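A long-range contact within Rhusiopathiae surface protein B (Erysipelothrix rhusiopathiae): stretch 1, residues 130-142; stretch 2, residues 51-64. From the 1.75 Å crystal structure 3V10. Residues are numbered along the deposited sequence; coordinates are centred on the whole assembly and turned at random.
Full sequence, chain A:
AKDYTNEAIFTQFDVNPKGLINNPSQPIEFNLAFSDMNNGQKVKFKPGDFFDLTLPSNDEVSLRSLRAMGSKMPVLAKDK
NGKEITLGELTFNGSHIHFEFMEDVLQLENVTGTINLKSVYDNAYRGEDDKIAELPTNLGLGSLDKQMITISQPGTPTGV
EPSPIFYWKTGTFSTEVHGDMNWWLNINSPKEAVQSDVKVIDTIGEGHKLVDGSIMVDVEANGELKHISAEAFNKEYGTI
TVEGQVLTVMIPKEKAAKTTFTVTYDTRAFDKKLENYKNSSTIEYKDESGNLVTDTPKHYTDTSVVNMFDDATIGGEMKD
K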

# COMPACT_ATOMS: atom_id res chain seq x y z
N ASP A 130 -13.21 15.20 14.19
CA ASP A 130 -13.03 13.96 13.46
C ASP A 130 -14.23 13.83 12.53
O ASP A 130 -15.34 14.20 12.90
CB ASP A 130 -12.98 12.76 14.40
CG ASP A 130 -11.71 12.73 15.23
OD1 ASP A 130 -10.72 13.38 14.83
OD2 ASP A 130 -11.71 12.04 16.27
N LYS A 131 -14.00 13.31 11.33
CA LYS A 131 -15.06 13.20 10.34
C LYS A 131 -15.12 11.80 9.72
O LYS A 131 -14.14 11.05 9.77
CB LYS A 131 -14.81 14.25 9.26
CG LYS A 131 -15.95 14.52 8.30
CD LYS A 131 -15.55 15.68 7.39
CE LYS A 131 -16.65 16.07 6.42
NZ LYS A 131 -16.27 17.28 5.65
N ILE A 132 -16.27 11.46 9.15
CA ILE A 132 -16.46 10.16 8.51
C ILE A 132 -16.95 10.37 7.08
O ILE A 132 -17.90 11.10 6.84
CB ILE A 132 -17.50 9.30 9.24
CG1 ILE A 132 -17.04 9.02 10.66
CG2 ILE A 132 -17.72 7.98 8.48
CD1 ILE A 132 -18.05 8.23 11.48
N ALA A 133 -16.28 9.73 6.13
CA ALA A 133 -16.67 9.84 4.73
C ALA A 133 -17.36 8.56 4.32
O ALA A 133 -16.83 7.47 4.52
CB ALA A 133 -15.45 10.09 3.86
N GLU A 134 -18.57 8.69 3.77
CA GLU A 134 -19.33 7.54 3.31
C GLU A 134 -19.28 7.48 1.79
O GLU A 134 -19.85 8.33 1.12
CB GLU A 134 -20.78 7.64 3.77
CG GLU A 134 -20.95 7.65 5.28
CD GLU A 134 -22.41 7.61 5.69
OE1 GLU A 134 -23.15 8.51 5.27
OE2 GLU A 134 -22.80 6.66 6.41
N LEU A 135 -18.61 6.46 1.27
CA LEU A 135 -18.48 6.30 -0.17
C LEU A 135 -19.05 4.98 -0.67
O LEU A 135 -18.32 4.11 -1.14
CB LEU A 135 -17.01 6.41 -0.57
CG LEU A 135 -16.35 7.77 -0.35
CD1 LEU A 135 -14.87 7.67 -0.70
CD2 LEU A 135 -17.03 8.83 -1.20
N PRO A 136 -20.38 4.81 -0.58
CA PRO A 136 -21.00 3.57 -1.05
C PRO A 136 -20.75 3.45 -2.54
O PRO A 136 -20.75 4.46 -3.25
CB PRO A 136 -22.48 3.77 -0.69
CG PRO A 136 -22.65 5.25 -0.76
CD PRO A 136 -21.39 5.79 -0.14
N THR A 137 -20.52 2.24 -3.03
CA THR A 137 -20.21 2.08 -4.44
C THR A 137 -20.48 0.70 -5.03
O THR A 137 -20.49 -0.32 -4.33
CB THR A 137 -18.71 2.43 -4.67
OG1 THR A 137 -18.42 2.48 -6.07
CG2 THR A 137 -17.83 1.37 -4.02
N ASN A 138 -20.70 0.68 -6.34
CA ASN A 138 -20.88 -0.55 -7.10
C ASN A 138 -19.90 -0.43 -8.26
O ASN A 138 -20.07 -1.05 -9.31
CB ASN A 138 -22.32 -0.71 -7.61
CG ASN A 138 -22.81 0.50 -8.39
OD1 ASN A 138 -22.03 1.33 -8.83
ND2 ASN A 138 -24.13 0.58 -8.57
N LEU A 139 -18.87 0.39 -8.05
CA LEU A 139 -17.84 0.66 -9.06
C LEU A 139 -18.42 1.14 -10.39
O LEU A 139 -17.77 1.03 -11.43
CB LEU A 139 -16.98 -0.58 -9.31
CG LEU A 139 -16.02 -0.98 -8.18
CD1 LEU A 139 -15.21 -2.20 -8.58
CD2 LEU A 139 -15.10 0.20 -7.86
N GLY A 140 -19.63 1.67 -10.34
CA GLY A 140 -20.26 2.16 -11.55
C GLY A 140 -20.99 1.10 -12.35
O GLY A 140 -21.61 1.40 -13.37
N LEU A 141 -20.93 -0.15 -11.89
CA LEU A 141 -21.60 -1.24 -12.59
C LEU A 141 -23.06 -1.27 -12.12
O LEU A 141 -23.38 -1.80 -11.06
CB LEU A 141 -20.88 -2.56 -12.27
CG LEU A 141 -19.36 -2.51 -12.52
CD1 LEU A 141 -18.70 -3.79 -12.02
CD2 LEU A 141 -19.09 -2.31 -14.00
N GLY A 142 -23.92 -0.67 -12.94
CA GLY A 142 -25.33 -0.55 -12.62
C GLY A 142 -26.14 -1.78 -12.23
O GLY A 142 -27.18 -1.65 -11.58
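Stretch 2 (51-64) FDLTLPSNDEVSLR

What forms the apolar centre of the contact? Leu-135, whose CA-to-CB bond points toward stretch 2, is the most heavily covered residue. With chi1 m and chi2 t, its CD1 reaches the hairpin of stretch 2, 3.8 Å from Val-61 CG1 and 3.7 Å from Leu-63 CD1, while its CB lies 4.0 Å from Pro-56 CB. Pro-56 also receives Thr-137, CB to CB at 3.8 Å, and Ala-133 CB rests 3.9 Å from Val-61 CG2.

How does the chain of stretch 2 run to make this surface? Strand 51-54 leads into an extended segment through Pro-56, and the chain then turns back into strand 61-64. Asn-58 N bonds to Val-61 O at 2.8 Å and Leu-63 N to Pro-56 O at 3.1 Å, pairing the two arms. The incoming arm, through Thr-54 and Pro-56, runs antiparallel to stretch 1, with Leu-139 CA 4.7 Å from Thr-54 CA and Leu-135 CA 6.0 Å from Pro-56 CA. The return strand begins at Val-61, whose CA is 7.3 Å from Ala-133 CA, and heads broadly the same way as stretch 1.

Where do the backbones meet? They meet at the type I' turn of stretch 1, Asn-138 to Leu-141. Thr-54 N donates to Leu-139 O at 2.8 Å, and Leu-139 CA approaches Thr-54 O at 3.4 Å in a CA-H...O contact. Beside this junction, Leu-139 CD2 packs 3.8 Å from Leu-55 CD2, and Leu-141 CD1 lies 3.7 Å from Leu-53 CD2.

What closes the polar edge? Water 2 links Thr-54 O with Thr-137 OG1, whose direct separation of 4.1 Å leaves room for a bridge; water 3 joins Asn-58 ND2 to Glu-134 O. Farther out, the extended Lys-131 side chain places NZ 2.8 Å from Glu-60 OE1, a salt bridge that fastens strand 131-134 to the turn of stretch 2.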

# COMPACT_ATOMS: atom_id res chain seq x y z
N PHE A 51 -15.52 -2.89 -20.46
CA PHE A 51 -16.34 -2.41 -19.36
C PHE A 51 -15.44 -1.53 -18.52
O PHE A 51 -14.21 -1.69 -18.51
CB PHE A 51 -16.98 -3.53 -18.51
CG PHE A 51 -16.02 -4.50 -17.89
CD1 PHE A 51 -15.80 -5.74 -18.48
CD2 PHE A 51 -15.42 -4.23 -16.67
CE1 PHE A 51 -14.99 -6.70 -17.85
CE2 PHE A 51 -14.62 -5.17 -16.03
CZ PHE A 51 -14.41 -6.41 -16.62
N ASP A 52 -16.05 -0.57 -17.85
CA ASP A 52 -15.32 0.39 -17.05
C ASP A 52 -15.68 0.37 -15.58
O ASP A 52 -16.85 0.26 -15.22
CB ASP A 52 -15.54 1.79 -17.60
CG ASP A 52 -14.97 1.95 -18.99
OD1 ASP A 52 -13.74 1.85 -19.14
OD2 ASP A 52 -15.76 2.17 -19.94
N LEU A 53 -14.65 0.49 -14.75
CA LEU A 53 -14.84 0.52 -13.31
C LEU A 53 -14.56 1.95 -12.85
O LEU A 53 -13.65 2.60 -13.36
CB LEU A 53 -13.86 -0.44 -12.63
CG LEU A 53 -13.92 -1.89 -13.13
CD1 LEU A 53 -12.88 -2.74 -12.41
CD2 LEU A 53 -15.31 -2.45 -12.90
N THR A 54 -15.36 2.44 -11.91
CA THR A 54 -15.19 3.80 -11.41
C THR A 54 -15.12 3.81 -9.89
O THR A 54 -16.13 3.60 -9.22
CB THR A 54 -16.35 4.71 -11.85
OG1 THR A 54 -16.50 4.65 -13.27
CG2 THR A 54 -16.08 6.15 -11.43
N LEU A 55 -13.93 4.05 -9.36
CA LEU A 55 -13.74 4.11 -7.92
C LEU A 55 -14.51 5.32 -7.40
O LEU A 55 -14.58 6.36 -8.05
CB LEU A 55 -12.25 4.20 -7.60
CG LEU A 55 -11.47 2.91 -7.91
CD1 LEU A 55 -9.97 3.20 -7.95
CD2 LEU A 55 -11.80 1.84 -6.87
N PRO A 56 -15.10 5.20 -6.20
CA PRO A 56 -15.88 6.28 -5.59
C PRO A 56 -15.07 7.47 -5.10
O PRO A 56 -13.85 7.38 -4.92
CB PRO A 56 -16.60 5.57 -4.45
CG PRO A 56 -15.53 4.61 -3.98
CD PRO A 56 -14.96 4.06 -5.27
N SER A 57 -15.75 8.58 -4.87
CA SER A 57 -15.09 9.77 -4.37
C SER A 57 -16.12 10.83 -4.04
O SER A 57 -17.26 10.76 -4.50
CB SER A 57 -14.15 10.33 -5.44
OG SER A 57 -14.90 10.81 -6.55
N ASN A 58 -15.73 11.80 -3.23
CA ASN A 58 -16.60 12.93 -2.94
C ASN A 58 -15.70 14.15 -3.03
O ASN A 58 -14.65 14.07 -3.67
CB ASN A 58 -17.31 12.82 -1.57
CG ASN A 58 -16.37 12.72 -0.39
OD1 ASN A 58 -15.28 13.30 -0.39
ND2 ASN A 58 -16.80 12.01 0.65
N ASP A 59 -16.07 15.27 -2.43
CA ASP A 59 -15.23 16.46 -2.54
C ASP A 59 -13.93 16.46 -1.75
O ASP A 59 -13.04 17.26 -2.03
CB ASP A 59 -16.05 17.70 -2.19
CG ASP A 59 -16.87 18.21 -3.36
OD1 ASP A 59 -17.57 17.40 -3.99
OD2 ASP A 59 -16.81 19.43 -3.65
N GLU A 60 -13.80 15.56 -0.78
CA GLU A 60 -12.59 15.50 0.04
C GLU A 60 -11.83 14.17 -0.04
O GLU A 60 -10.62 14.12 0.18
CB GLU A 60 -12.93 15.79 1.50
CG GLU A 60 -13.65 17.11 1.72
CD GLU A 60 -13.93 17.40 3.18
OE1 GLU A 60 -14.25 16.46 3.93
OE2 GLU A 60 -13.82 18.58 3.57
N VAL A 61 -12.55 13.10 -0.36
CA VAL A 61 -11.93 11.77 -0.43
C VAL A 61 -12.14 11.12 -1.80
O VAL A 61 -13.27 11.00 -2.27
CB VAL A 61 -12.51 10.84 0.66
CG1 VAL A 61 -11.82 9.47 0.61
CG2 VAL A 61 -12.33 11.47 2.02
N SER A 62 -11.05 10.70 -2.43
CA SER A 62 -11.12 10.04 -3.72
C SER A 62 -10.28 8.77 -3.71
O SER A 62 -9.15 8.77 -3.21
CB SER A 62 -10.61 10.97 -4.84
OG SER A 62 -11.53 12.03 -5.08
N LEU A 63 -10.83 7.69 -4.25
CA LEU A 63 -10.10 6.44 -4.34
C LEU A 63 -9.54 6.37 -5.74
O LEU A 63 -10.20 6.79 -6.69
CB LEU A 63 -11.03 5.24 -4.10
CG LEU A 63 -11.19 4.82 -2.64
CD1 LEU A 63 -11.87 5.94 -1.86
CD2 LEU A 63 -12.01 3.54 -2.56
N ARG A 64 -8.32 5.87 -5.87
CA ARG A 64 -7.68 5.77 -7.17
C ARG A 64 -6.73 4.58 -7.23
O ARG A 64 -6.38 3.99 -6.20
CB ARG A 64 -6.90 7.06 -7.48
CG ARG A 64 -5.67 7.28 -6.60
CD ARG A 64 -4.83 8.43 -7.13
NE ARG A 64 -3.50 8.47 -6.53
CZ ARG A 64 -3.26 8.71 -5.25
NH1 ARG A 64 -2.02 8.72 -4.79
NH2 ARG A 64 -4.27 8.93 -4.42
O HOH W 1 -18.05 2.44 -14.39
O HOH W 2 -18.10 4.59 -7.74
O HOH W 3 -19.85 11.50 0.58